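Local coordinates for Endoglucanase(Endo-1,4-beta-glucanase)protein (Pseudomonas stutzeri, PDB 6R2J) that probably hydrolyses internal beta-1,4-glucosidic bonds of cellulose as a family 5 glycoside hydrolase, and binds cellobiose in a pocket of its TIM barrel, at residues 3-7 with 52-56; 275-279 with 318-324; 18-23 with 35-39; 135-139 with 170-174. All coordinates share one frame; numbering follows the deposited sequence.

Contact 1: 3-7 with 52-56; sequences WPVND and IRLIR
Pro4 and Arg53 bring their CA atoms to 6.4 Å as the irregular N-terminal segment 3-7 passes the start of strand 54-59, without any backbone hydrogen bond between the two. The closest packing at the inner end is between Trp3 and Leu54. The indole swings over because CG lies anti to the backbone nitrogen (chi1 -157°), which carries the benzo ring inward until CZ2 stands 3.8 Å from CD1 of Leu54 and 4.0 Å from its CD2; both methyls meet this one ring atom, CD1 approaching the ring obliquely. Pro4 CG lies 4.3 Å from Leu54 CD1. The proline CD lies over one face of the Trp3 indole near the rim, and its CB meets CB of Arg53 at 4.0 Å. Trp3 NE1 is held by the carbonyl of Ala12.

Toward the surface the Arg53 chain runs extended from CG to NE, with CD passing Val5 O at 3.1 Å. Its NH2 alone reaches both oxygens of Asp7 in a salt bridge, weakly in each case: OD1 at 2.8 Å, bent to 119°, and OD2 at 3.5 Å, in the guanidinium plane at its edge. The carboxylate is turned 63° from that plane. Arg53 was modelled in two conformers, which makes this bridge doubtful as a constant feature; NH1 in this one bonds to Gly91 O.

The chemistry is thus graded: a buried apolar plug of Trp3, Pro4 and Leu54 at the N-terminal end of the barrel, and an outer electrostatic link that probably adds less because it is weak and solvent-accessible.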
loop_
_atom_site.group_PDB
_atom_site.type_symbol
_atom_site.label_atom_id
_atom_site.label_comp_id
_atom_site.label_asym_id
_atom_site.label_seq_id
_atom_site.Cartn_x
_atom_site.Cartn_y
_atom_site.Cartn_z
ATOM N N TRP A 3 12.057 -9.080 -3.989
ATOM C CA TRP A 3 11.793 -7.660 -4.102
ATOM C C TRP A 3 12.401 -7.123 -5.395
ATOM O O TRP A 3 13.508 -7.524 -5.773
ATOM C CB TRP A 3 12.391 -6.921 -2.908
ATOM C CG TRP A 3 11.710 -5.638 -2.678
ATOM C CD1 TRP A 3 12.074 -4.414 -3.161
ATOM C CD2 TRP A 3 10.513 -5.440 -1.930
ATOM N NE1 TRP A 3 11.159 -3.472 -2.786
ATOM C CE2 TRP A 3 10.198 -4.065 -2.010
ATOM C CE3 TRP A 3 9.674 -6.290 -1.195
ATOM C CZ2 TRP A 3 9.090 -3.510 -1.369
ATOM C CZ3 TRP A 3 8.572 -5.731 -0.544
ATOM C CH2 TRP A 3 8.296 -4.347 -0.640
ATOM N N PRO A 4 11.706 -6.231 -6.096
ATOM C CA PRO A 4 12.267 -5.691 -7.348
ATOM C C PRO A 4 13.578 -4.970 -7.072
ATOM O O PRO A 4 13.789 -4.417 -5.987
ATOM C CB PRO A 4 11.182 -4.732 -7.861
ATOM C CG PRO A 4 10.296 -4.464 -6.661
ATOM C CD PRO A 4 10.380 -5.670 -5.756
ATOM N N VAL A 5 14.482 -5.036 -8.048
ATOM C CA VAL A 5 15.822 -4.473 -7.928
ATOM C C VAL A 5 15.963 -3.343 -8.938
ATOM O O VAL A 5 15.292 -3.320 -9.970
ATOM C CB VAL A 5 16.941 -5.521 -8.122
ATOM C CG1 VAL A 5 16.879 -6.598 -7.066
ATOM C CG2 VAL A 5 16.840 -6.097 -9.509
ATOM N N ASN A 6 16.824 -2.382 -8.613
ATOM C CA ASN A 6 17.176 -1.314 -9.531
ATOM C C ASN A 6 18.269 -1.790 -10.484
ATOM O O ASN A 6 19.063 -2.673 -10.163
ATOM C CB ASN A 6 17.689 -0.095 -8.765
ATOM C CG ASN A 6 16.623 0.593 -7.984
ATOM O OD1 ASN A 6 15.426 0.374 -8.170
ATOM N ND2 ASN A 6 17.058 1.435 -7.087
ATOM N N ASP A 7 18.342 -1.148 -11.645
ATOM C CA ASP A 7 19.318 -1.556 -12.666
ATOM C C ASP A 7 20.770 -1.372 -12.202
ATOM O O ASP A 7 21.604 -2.276 -12.343
ATOM C CB ASP A 7 19.036 -0.792 -13.968
ATOM C CG ASP A 7 17.748 -1.258 -14.643
ATOM O OD1 ASP A 7 17.235 -2.310 -14.203
ATOM O OD2 ASP A 7 17.246 -0.590 -15.580
ATOM N N ILE A 52 10.833 3.643 -11.547
ATOM C CA ILE A 52 9.988 3.114 -10.478
ATOM C C ILE A 52 9.576 1.716 -10.895
ATOM O O ILE A 52 8.986 1.528 -11.968
ATOM C CB ILE A 52 8.747 3.988 -10.246
ATOM C CG1 ILE A 52 9.086 5.364 -9.678
ATOM C CG2 ILE A 52 7.832 3.331 -9.280
ATOM C CD1 ILE A 52 7.918 6.327 -9.653
ATOM N N ARG A 53 9.872 0.746 -10.026
ATOM C CA ARG A 53 9.554 -0.652 -10.257
ATOM C C ARG A 53 8.583 -1.226 -9.233
ATOM O O ARG A 53 8.239 -2.414 -9.318
ATOM C CB ARG A 53 10.843 -1.466 -10.224
ATOM C CG ARG A 53 11.708 -1.281 -11.421
ATOM C CD ARG A 53 12.739 -2.407 -11.487
ATOM N NE ARG A 53 13.654 -2.171 -12.589
ATOM C CZ ARG A 53 13.627 -2.845 -13.723
ATOM N NH1 ARG A 53 12.744 -3.835 -13.892
ATOM N NH2 ARG A 53 14.491 -2.534 -14.679
ATOM N N LEU A 54 8.132 -0.420 -8.276
ATOM C CA LEU A 54 7.237 -0.848 -7.214
ATOM C C LEU A 54 5.901 -0.127 -7.344
ATOM O O LEU A 54 5.856 1.103 -7.493
ATOM C CB LEU A 54 7.886 -0.562 -5.853
ATOM C CG LEU A 54 7.164 -0.943 -4.562
ATOM C CD1 LEU A 54 7.141 -2.466 -4.476
ATOM C CD2 LEU A 54 7.776 -0.306 -3.330
ATOM N N ILE A 55 4.821 -0.896 -7.273
ATOM C CA ILE A 55 3.466 -0.390 -7.397
ATOM C C ILE A 55 2.614 -1.023 -6.300
ATOM O O ILE A 55 2.633 -2.242 -6.106
ATOM C CB ILE A 55 2.865 -0.728 -8.773
ATOM C CG1 ILE A 55 3.750 -0.165 -9.889
ATOM C CG2 ILE A 55 1.420 -0.226 -8.866
ATOM C CD1 ILE A 55 3.624 1.320 -10.077
ATOM N N ARG A 56 1.863 -0.188 -5.589
ATOM C CA ARG A 56 0.813 -0.639 -4.692
ATOM C C ARG A 56 -0.518 -0.361 -5.376
ATOM O O ARG A 56 -0.769 0.766 -5.823
ATOM C CB ARG A 56 0.876 0.055 -3.327
ATOM C CG ARG A 56 -0.306 -0.364 -2.384
ATOM C CD ARG A 56 -0.009 0.174 -1.024
ATOM N NE ARG A 56 -0.947 -0.108 0.064
ATOM C CZ ARG A 56 -1.886 0.720 0.502
ATOM N NH1 ARG A 56 -2.097 1.888 -0.092
ATOM N NH2 ARG A 56 -2.596 0.384 1.568
#

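Contact 2: 275-279 with 318-324; sequences DNCVP and CTAIGPT
Cys277 and Cys318 form a disulfide that ties the end of helix 260-276 to the C-terminal tail of the chain, at the end of the barrel where the strands begin. The sulfurs are 2.2 Å apart with chi3 -89°, close to the perpendicular twist such bonds favour. Cys277 has positive phi and ends the helix in a Schellman motif; with SG anti to its own carbonyl carbon (chi1 -64°), the sulfur points at the tail.

Beyond the disulfide the backbones close up. Gly322 N donates a nearly straight bond (168°) to Cys277 O at 2.9 Å, coming from well above the carbonyl plane. Asn276 O takes CA-H...O contacts from Gly322 CA, 3.5 Å, and Pro323 CA, 3.4 Å; the lack of a side chain at Gly322 allows this approach. The cis peptide before Pro323 turns the tail here, and CD of the proline ring meets Val278 CG2 at 3.6 Å. Pro279 CD rests 3.9 Å from Ile321 CG2, the two side chains crossing almost perpendicularly. At the outer edge a water donates to Asn276 OD1 and also bonds to Thr324 OG1, while Asn276 ND2 is hydrogen-bonded to Tyr272 O.

Around this junction, Asn276 and Pro323 lean on helix 229-244 at Leu241, Gln242 and Ile238, and backbone bonds from Pro279 to Leu250 and from Gly322 to Gly248 join it to strand 248-252.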
loop_
_atom_site.group_PDB
_atom_site.type_symbol
_atom_site.label_atom_id
_atom_site.label_comp_id
_atom_site.label_asym_id
_atom_site.label_seq_id
_atom_site.Cartn_x
_atom_site.Cartn_y
_atom_site.Cartn_z
ATOM N N ASP A 275 18.034 5.346 4.604
ATOM C CA ASP A 275 19.050 5.000 5.598
ATOM C C ASP A 275 18.719 3.682 6.303
ATOM O O ASP A 275 19.616 3.018 6.850
ATOM C CB ASP A 275 19.147 6.116 6.634
ATOM C CG ASP A 275 19.615 7.410 6.046
ATOM O OD1 ASP A 275 20.295 7.380 4.980
ATOM O OD2 ASP A 275 19.310 8.461 6.669
ATOM N N ASN A 276 17.432 3.313 6.327
ATOM C CA ASN A 276 16.964 2.071 6.932
ATOM C C ASN A 276 16.563 1.005 5.906
ATOM O O ASN A 276 16.154 -0.097 6.309
ATOM C CB ASN A 276 15.778 2.345 7.850
ATOM C CG ASN A 276 16.166 3.141 9.045
ATOM O OD1 ASN A 276 16.560 2.579 10.071
ATOM N ND2 ASN A 276 16.094 4.477 8.921
ATOM N N CYS A 277 16.745 1.277 4.612
ATOM C CA CYS A 277 16.354 0.369 3.492
ATOM C C CYS A 277 14.868 -0.014 3.614
ATOM O O CYS A 277 14.547 -1.190 3.401
ATOM C CB CYS A 277 17.203 -0.899 3.464
ATOM S SG CYS A 277 18.969 -0.632 3.145
ATOM N N VAL A 278 13.993 0.950 3.918
ATOM C CA VAL A 278 12.560 0.720 4.121
ATOM C C VAL A 278 11.828 1.253 2.882
ATOM O O VAL A 278 12.020 2.430 2.530
ATOM C CB VAL A 278 12.037 1.389 5.403
ATOM C CG1 VAL A 278 10.540 1.479 5.366
ATOM C CG2 VAL A 278 12.539 0.615 6.626
ATOM N N PRO A 279 11.078 0.413 2.169
ATOM C CA PRO A 279 10.369 0.880 0.979
ATOM C C PRO A 279 9.120 1.676 1.351
ATOM O O PRO A 279 8.677 1.723 2.507
ATOM C CB PRO A 279 10.041 -0.416 0.234
ATOM C CG PRO A 279 9.942 -1.486 1.327
ATOM C CD PRO A 279 10.915 -1.039 2.414
ATOM N N CYS A 318 21.006 -1.152 -0.990
ATOM C CA CYS A 318 20.407 -2.114 -0.075
ATOM C C CYS A 318 20.303 -3.467 -0.780
ATOM O O CYS A 318 19.992 -3.552 -1.981
ATOM C CB CYS A 318 18.978 -1.667 0.241
ATOM S SG CYS A 318 18.867 -0.075 1.021
ATOM N N THR A 319 20.520 -4.536 -0.020
ATOM C CA THR A 319 20.280 -5.885 -0.510
ATOM C C THR A 319 19.129 -6.599 0.194
ATOM O O THR A 319 18.622 -7.598 -0.330
ATOM C CB THR A 319 21.565 -6.728 -0.419
ATOM O OG1 THR A 319 22.247 -6.488 0.815
ATOM C CG2 THR A 319 22.513 -6.385 -1.548
ATOM N N ALA A 320 18.661 -6.088 1.329
ATOM C CA ALA A 320 17.500 -6.652 1.999
ATOM C C ALA A 320 16.564 -5.546 2.466
ATOM O O ALA A 320 16.980 -4.416 2.746
ATOM C CB ALA A 320 17.909 -7.525 3.200
ATOM N N ILE A 321 15.276 -5.894 2.537
ATOM C CA ILE A 321 14.278 -5.005 3.116
ATOM C C ILE A 321 14.569 -4.852 4.600
ATOM O O ILE A 321 14.816 -5.846 5.303
ATOM C CB ILE A 321 12.850 -5.513 2.836
ATOM C CG1 ILE A 321 12.684 -5.562 1.307
ATOM C CG2 ILE A 321 11.833 -4.618 3.536
ATOM C CD1 ILE A 321 12.783 -4.176 0.597
ATOM N N GLY A 322 14.615 -3.597 5.065
ATOM C CA GLY A 322 14.834 -3.304 6.460
ATOM C C GLY A 322 13.535 -2.981 7.162
ATOM O O GLY A 322 12.449 -3.290 6.660
ATOM N N PRO A 323 13.630 -2.307 8.336
ATOM C CA PRO A 323 14.921 -1.889 8.944
ATOM C C PRO A 323 15.793 -3.037 9.525
ATOM O O PRO A 323 15.354 -4.197 9.628
ATOM C CB PRO A 323 14.492 -0.899 10.047
ATOM C CG PRO A 323 13.147 -1.448 10.478
ATOM C CD PRO A 323 12.481 -1.957 9.194
ATOM N N THR A 324 17.033 -2.681 9.865
ATOM C CA THR A 324 17.963 -3.651 10.418
ATOM C C THR A 324 17.633 -3.838 11.895
ATOM O O THR A 324 17.707 -2.867 12.657
ATOM C CB THR A 324 19.379 -3.144 10.240
ATOM O OG1 THR A 324 19.455 -1.784 10.681
ATOM C CG2 THR A 324 19.758 -3.210 8.777
HETATM O O HOH W 1 18.019 0.190 10.128
#

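Contact 3: 18-23 with 35-39; sequences ISGAGF and HYFYP
Ala21 presses its methyl against the Tyr38 ring within the long loop of this TIM barrel that joins the first strand, 14-18, to helix 41-49; a type I beta turn from Gly20 to Phe23 folds the start of that loop. The methyl CB of Ala21 lodges obliquely against the ring, 3.3 Å from Tyr38 CE1 and nearly as close to CZ, while the hydroxyl of that tyrosine is tethered to Gln76, which also holds the Tyr36 hydroxyl. Tyr36 fills the next hollow, its CB 3.2 Å from Gly20 O and its ring beside Ala21.

At the last residue of the turn, CB of Phe23 drops into the notch formed by His35 O, at 3.3 Å, and the CA of Tyr36. The Phe23 ring then folds back across its own turn, one face lying over Gly20 CA, and its CD2 touches Phe37 CE2 at 3.7 Å. These two rings meet obliquely, neither stacked nor edge-to-face, with their planes 78° apart; Trp289 does meet Phe23 edge-to-face. At the strand end, CG2 of Ile18 nestles against the Pro39 ring, 3.8 Å from CG. Ser19 O lies 3.4 Å from Pro39 CD, buried with no hydrogen-bond partner in the model.

The peptide before Gly20 is cis, just ahead of the turn, and the absence of a side chain at Gly20 accommodates the overlying Phe23 ring. The Phe37 carbonyl is less surely placed, so its short bond from Gly20 N is doubtful. Firmer is Gly20 O, gripped from opposite faces of its plane: Phe37 N donates at 3.1 Å and Phe23 N at 3.2 Å.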
loop_
_atom_site.group_PDB
_atom_site.type_symbol
_atom_site.label_atom_id
_atom_site.label_comp_id
_atom_site.label_asym_id
_atom_site.label_seq_id
_atom_site.Cartn_x
_atom_site.Cartn_y
_atom_site.Cartn_z
ATOM N N ILE A 18 -1.203 3.309 -7.404
ATOM C CA ILE A 18 -1.819 3.530 -8.712
ATOM C C ILE A 18 -3.331 3.327 -8.652
ATOM O O ILE A 18 -3.804 2.255 -8.231
ATOM C CB ILE A 18 -1.172 2.639 -9.784
ATOM C CG1 ILE A 18 0.315 3.014 -9.936
ATOM C CG2 ILE A 18 -1.900 2.794 -11.123
ATOM C CD1 ILE A 18 0.618 4.385 -10.626
ATOM N N SER A 19 -4.083 4.352 -9.082
ATOM C CA SER A 19 -5.533 4.388 -9.113
ATOM C C SER A 19 -6.043 3.445 -10.206
ATOM O O SER A 19 -5.276 3.027 -11.095
ATOM C CB SER A 19 -6.015 5.831 -9.298
ATOM O OG SER A 19 -5.384 6.364 -10.412
ATOM N N GLY A 20 -7.377 3.176 -10.203
ATOM C CA GLY A 20 -8.369 3.810 -9.318
ATOM C C GLY A 20 -9.480 2.815 -9.049
ATOM O O GLY A 20 -10.631 3.167 -9.033
ATOM N N ALA A 21 -9.130 1.539 -8.829
ATOM C CA ALA A 21 -10.085 0.435 -8.673
ATOM C C ALA A 21 -10.810 0.450 -7.329
ATOM O O ALA A 21 -11.800 -0.278 -7.171
ATOM C CB ALA A 21 -9.353 -0.909 -8.857
ATOM N N GLY A 22 -10.331 1.243 -6.374
ATOM C CA GLY A 22 -11.000 1.444 -5.120
ATOM C C GLY A 22 -11.744 2.746 -5.005
ATOM O O GLY A 22 -12.211 3.071 -3.909
ATOM N N PHE A 23 -11.861 3.499 -6.087
ATOM C CA PHE A 23 -12.562 4.771 -6.079
ATOM C C PHE A 23 -14.054 4.582 -5.782
ATOM O O PHE A 23 -14.662 3.561 -6.134
ATOM C CB PHE A 23 -12.443 5.386 -7.483
ATOM C CG PHE A 23 -11.181 6.192 -7.736
ATOM C CD1 PHE A 23 -9.988 5.903 -7.077
ATOM C CD2 PHE A 23 -11.209 7.256 -8.640
ATOM C CE1 PHE A 23 -8.845 6.670 -7.318
ATOM C CE2 PHE A 23 -10.099 8.045 -8.861
ATOM C CZ PHE A 23 -8.898 7.757 -8.214
ATOM N N HIS A 35 -17.312 4.933 -12.045
ATOM C CA HIS A 35 -17.098 5.098 -10.621
ATOM C C HIS A 35 -15.690 4.755 -10.202
ATOM O O HIS A 35 -15.170 5.353 -9.262
ATOM C CB HIS A 35 -18.089 4.217 -9.862
ATOM C CG HIS A 35 -19.501 4.421 -10.305
ATOM N ND1 HIS A 35 -20.208 3.462 -10.996
ATOM C CD2 HIS A 35 -20.336 5.475 -10.167
ATOM C CE1 HIS A 35 -21.419 3.916 -11.269
ATOM N NE2 HIS A 35 -21.515 5.146 -10.793
ATOM N N TYR A 36 -15.062 3.826 -10.901
ATOM C CA TYR A 36 -13.688 3.448 -10.646
ATOM C C TYR A 36 -13.044 3.162 -11.994
ATOM O O TYR A 36 -13.704 3.136 -13.035
ATOM C CB TYR A 36 -13.593 2.256 -9.687
ATOM C CG TYR A 36 -14.159 0.951 -10.245
ATOM C CD1 TYR A 36 -13.375 0.112 -11.027
ATOM C CD2 TYR A 36 -15.483 0.564 -10.000
ATOM C CE1 TYR A 36 -13.866 -1.051 -11.527
ATOM C CE2 TYR A 36 -15.975 -0.604 -10.503
ATOM C CZ TYR A 36 -15.163 -1.419 -11.270
ATOM O OH TYR A 36 -15.645 -2.608 -11.771
ATOM N N PHE A 37 -11.731 2.997 -11.967
ATOM C CA PHE A 37 -10.928 2.965 -13.177
ATOM C C PHE A 37 -9.731 2.064 -12.916
ATOM O O PHE A 37 -9.209 1.994 -11.809
ATOM C CB PHE A 37 -10.367 4.352 -13.569
ATOM C CG PHE A 37 -11.336 5.456 -13.387
ATOM C CD1 PHE A 37 -12.416 5.552 -14.226
ATOM C CD2 PHE A 37 -11.212 6.365 -12.351
ATOM C CE1 PHE A 37 -13.352 6.544 -14.060
ATOM C CE2 PHE A 37 -12.153 7.329 -12.170
ATOM C CZ PHE A 37 -13.205 7.439 -13.035
ATOM N N TYR A 38 -9.301 1.428 -13.934
ATOM C CA TYR A 38 -8.083 0.642 -14.008
ATOM C C TYR A 38 -7.056 1.300 -14.936
ATOM O O TYR A 38 -7.402 1.955 -15.920
ATOM C CB TYR A 38 -8.439 -0.770 -14.495
ATOM C CG TYR A 38 -8.786 -1.694 -13.342
ATOM C CD1 TYR A 38 -10.002 -1.615 -12.705
ATOM C CD2 TYR A 38 -7.869 -2.625 -12.873
ATOM C CE1 TYR A 38 -10.309 -2.460 -11.648
ATOM C CE2 TYR A 38 -8.158 -3.468 -11.809
ATOM C CZ TYR A 38 -9.375 -3.398 -11.201
ATOM O OH TYR A 38 -9.644 -4.241 -10.136
ATOM N N PRO A 39 -5.782 1.191 -14.587
ATOM C CA PRO A 39 -4.750 1.841 -15.381
ATOM C C PRO A 39 -4.522 1.102 -16.697
ATOM O O PRO A 39 -4.950 -0.041 -16.899
ATOM C CB PRO A 39 -3.518 1.783 -14.467
ATOM C CG PRO A 39 -3.754 0.552 -13.588
ATOM C CD PRO A 39 -5.243 0.497 -13.392
#

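Contact 4: 135-139 with 170-174; sequences GLLGY and TLIFI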
loop_
_atom_site.group_PDB
_atom_site.type_symbol
_atom_site.label_atom_id
_atom_site.label_comp_id
_atom_site.label_asym_id
_atom_site.label_seq_id
_atom_site.Cartn_x
_atom_site.Cartn_y
_atom_site.Cartn_z
ATOM N N GLY A 135 4.357 -10.356 -12.150
ATOM C CA GLY A 135 4.191 -8.999 -11.713
ATOM C C GLY A 135 3.634 -8.864 -10.329
ATOM O O GLY A 135 3.358 -7.752 -9.881
ATOM N N LEU A 136 3.466 -9.968 -9.618
ATOM C CA LEU A 136 2.948 -9.903 -8.259
ATOM C C LEU A 136 4.104 -9.890 -7.267
ATOM O O LEU A 136 4.924 -10.810 -7.254
ATOM C CB LEU A 136 2.048 -11.094 -7.947
ATOM C CG LEU A 136 1.457 -11.122 -6.538
ATOM C CD1 LEU A 136 0.390 -10.064 -6.308
ATOM C CD2 LEU A 136 0.911 -12.532 -6.297
ATOM N N LEU A 137 4.148 -8.870 -6.420
ATOM C CA LEU A 137 5.062 -8.857 -5.291
ATOM C C LEU A 137 4.414 -9.401 -4.028
ATOM O O LEU A 137 5.075 -10.093 -3.251
ATOM C CB LEU A 137 5.509 -7.437 -4.985
ATOM C CG LEU A 137 6.590 -7.292 -3.920
ATOM C CD1 LEU A 137 7.897 -7.944 -4.325
ATOM C CD2 LEU A 137 6.759 -5.760 -3.675
ATOM N N GLY A 138 3.149 -9.081 -3.768
ATOM C CA GLY A 138 2.515 -9.609 -2.579
ATOM C C GLY A 138 1.126 -9.047 -2.357
ATOM O O GLY A 138 0.562 -8.339 -3.200
ATOM N N TYR A 139 0.581 -9.427 -1.196
ATOM C CA TYR A 139 -0.811 -9.161 -0.837
ATOM C C TYR A 139 -0.855 -8.265 0.396
ATOM O O TYR A 139 -0.506 -8.696 1.502
ATOM C CB TYR A 139 -1.614 -10.439 -0.539
ATOM C CG TYR A 139 -1.745 -11.393 -1.689
ATOM C CD1 TYR A 139 -2.122 -10.930 -2.948
ATOM C CD2 TYR A 139 -1.502 -12.743 -1.521
ATOM C CE1 TYR A 139 -2.243 -11.765 -3.990
ATOM C CE2 TYR A 139 -1.619 -13.619 -2.591
ATOM C CZ TYR A 139 -1.991 -13.116 -3.828
ATOM O OH TYR A 139 -2.115 -13.945 -4.928
ATOM N N THR A 170 4.465 -15.815 -2.039
ATOM C CA THR A 170 4.155 -14.398 -2.116
ATOM C C THR A 170 4.340 -13.728 -0.757
ATOM O O THR A 170 3.992 -14.291 0.292
ATOM C CB THR A 170 2.719 -14.235 -2.622
ATOM O OG1 THR A 170 2.438 -12.863 -2.923
ATOM C CG2 THR A 170 1.724 -14.715 -1.598
ATOM N N LEU A 171 4.919 -12.520 -0.789
ATOM C CA LEU A 171 4.935 -11.643 0.374
ATOM C C LEU A 171 3.515 -11.281 0.803
ATOM O O LEU A 171 2.592 -11.176 -0.006
ATOM C CB LEU A 171 5.691 -10.352 0.056
ATOM C CG LEU A 171 7.167 -10.531 -0.291
ATOM C CD1 LEU A 171 7.801 -9.210 -0.610
ATOM C CD2 LEU A 171 7.899 -11.235 0.829
ATOM N N ILE A 172 3.357 -11.059 2.102
ATOM C CA ILE A 172 2.103 -10.570 2.665
ATOM C C ILE A 172 2.425 -9.348 3.509
ATOM O O ILE A 172 3.351 -9.391 4.336
ATOM C CB ILE A 172 1.371 -11.628 3.517
ATOM C CG1 ILE A 172 0.935 -12.814 2.662
ATOM C CG2 ILE A 172 0.157 -10.952 4.273
ATOM C CD1 ILE A 172 0.547 -14.053 3.486
ATOM N N PHE A 173 1.638 -8.276 3.314
ATOM C CA PHE A 173 1.790 -6.996 3.995
ATOM C C PHE A 173 0.685 -6.821 5.029
ATOM O O PHE A 173 -0.519 -6.916 4.713
ATOM C CB PHE A 173 1.828 -5.865 2.967
ATOM C CG PHE A 173 2.999 -6.005 2.001
ATOM C CD1 PHE A 173 2.956 -6.898 0.952
ATOM C CD2 PHE A 173 4.161 -5.260 2.166
ATOM C CE1 PHE A 173 4.027 -7.036 0.109
ATOM C CE2 PHE A 173 5.229 -5.388 1.282
ATOM C CZ PHE A 173 5.152 -6.279 0.284
ATOM N N ILE A 174 1.115 -6.585 6.265
ATOM C CA ILE A 174 0.234 -6.495 7.415
ATOM C C ILE A 174 0.209 -5.045 7.899
ATOM O O ILE A 174 1.223 -4.507 8.364
ATOM C CB ILE A 174 0.669 -7.455 8.539
ATOM C CG1 ILE A 174 0.808 -8.897 8.022
ATOM C CG2 ILE A 174 -0.334 -7.389 9.732
ATOM C CD1 ILE A 174 -0.471 -9.543 7.531
#
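Tyr139 and Thr170 meet roughly perpendicularly, and they pack on one side of this parallel strand pair. The threonine stands over one face of the tyrosine ring: OG1 sits above the plane toward the rim, and the methyl CG2 comes 3.7 Å from CE2. Having OG1 anti to its backbone nitrogen (chi1 -171°) brings the hydroxyl across toward strand 136-140, where it lies 3.3 Å from Gly138 CA.

The other side of the sheet is built differently. Phe173 presents its rim rather than its face: Tyr139 O lies in the plane of the ring, 3.9 Å from CD1, and Gly138 CA is likewise at the edge, near CE1. The bare CA of Gly138 thus admits the ring close to the backbone. Leu137 and Leu171 cross obliquely on the same side, their CD1 methyls 3.9 Å apart.

Backbone bonds fix the register. Tyr139 N donates to Leu171 O at 2.9 Å and Phe173 N to Tyr139 O at 2.8 Å, the latter almost straight at 174°; Leu171 N reaches Leu137 O only weakly.

The short strand segments cross at -42° and are the two strands of a beta-alpha-beta unit whose helix 152-166 covers Tyr139 and Ile172 through Ile163. Strand 93-98 bonds to the other edge of 136-140, and strand 201-206 continues the sheet beyond 171-175.

From the N terminus, residues 3-7 of contact 1 close a loop of 44 residues onto strand 54-59, and within it contact 3 closes a shorter one between the first strand and helix 41-49. Contacts 4 and 2 follow in series, so nothing crosses. Contact 4 joins adjacent barrel strands, closing the 30-residue loop that holds helix 152-166; contact 2 pins the tail to helix 260-276, closing the 38-residue loop that holds strand 280-285 and helix 305-311. Trp3 links contacts 1, 2 and 4, packing on Leu171, Phe173, Pro279 and Ile321. Contact 3 reaches contact 1 through Ile18, whose backbone probably bonds to Arg56. Contacts 2 and 3 lie about 30 Å apart between centres.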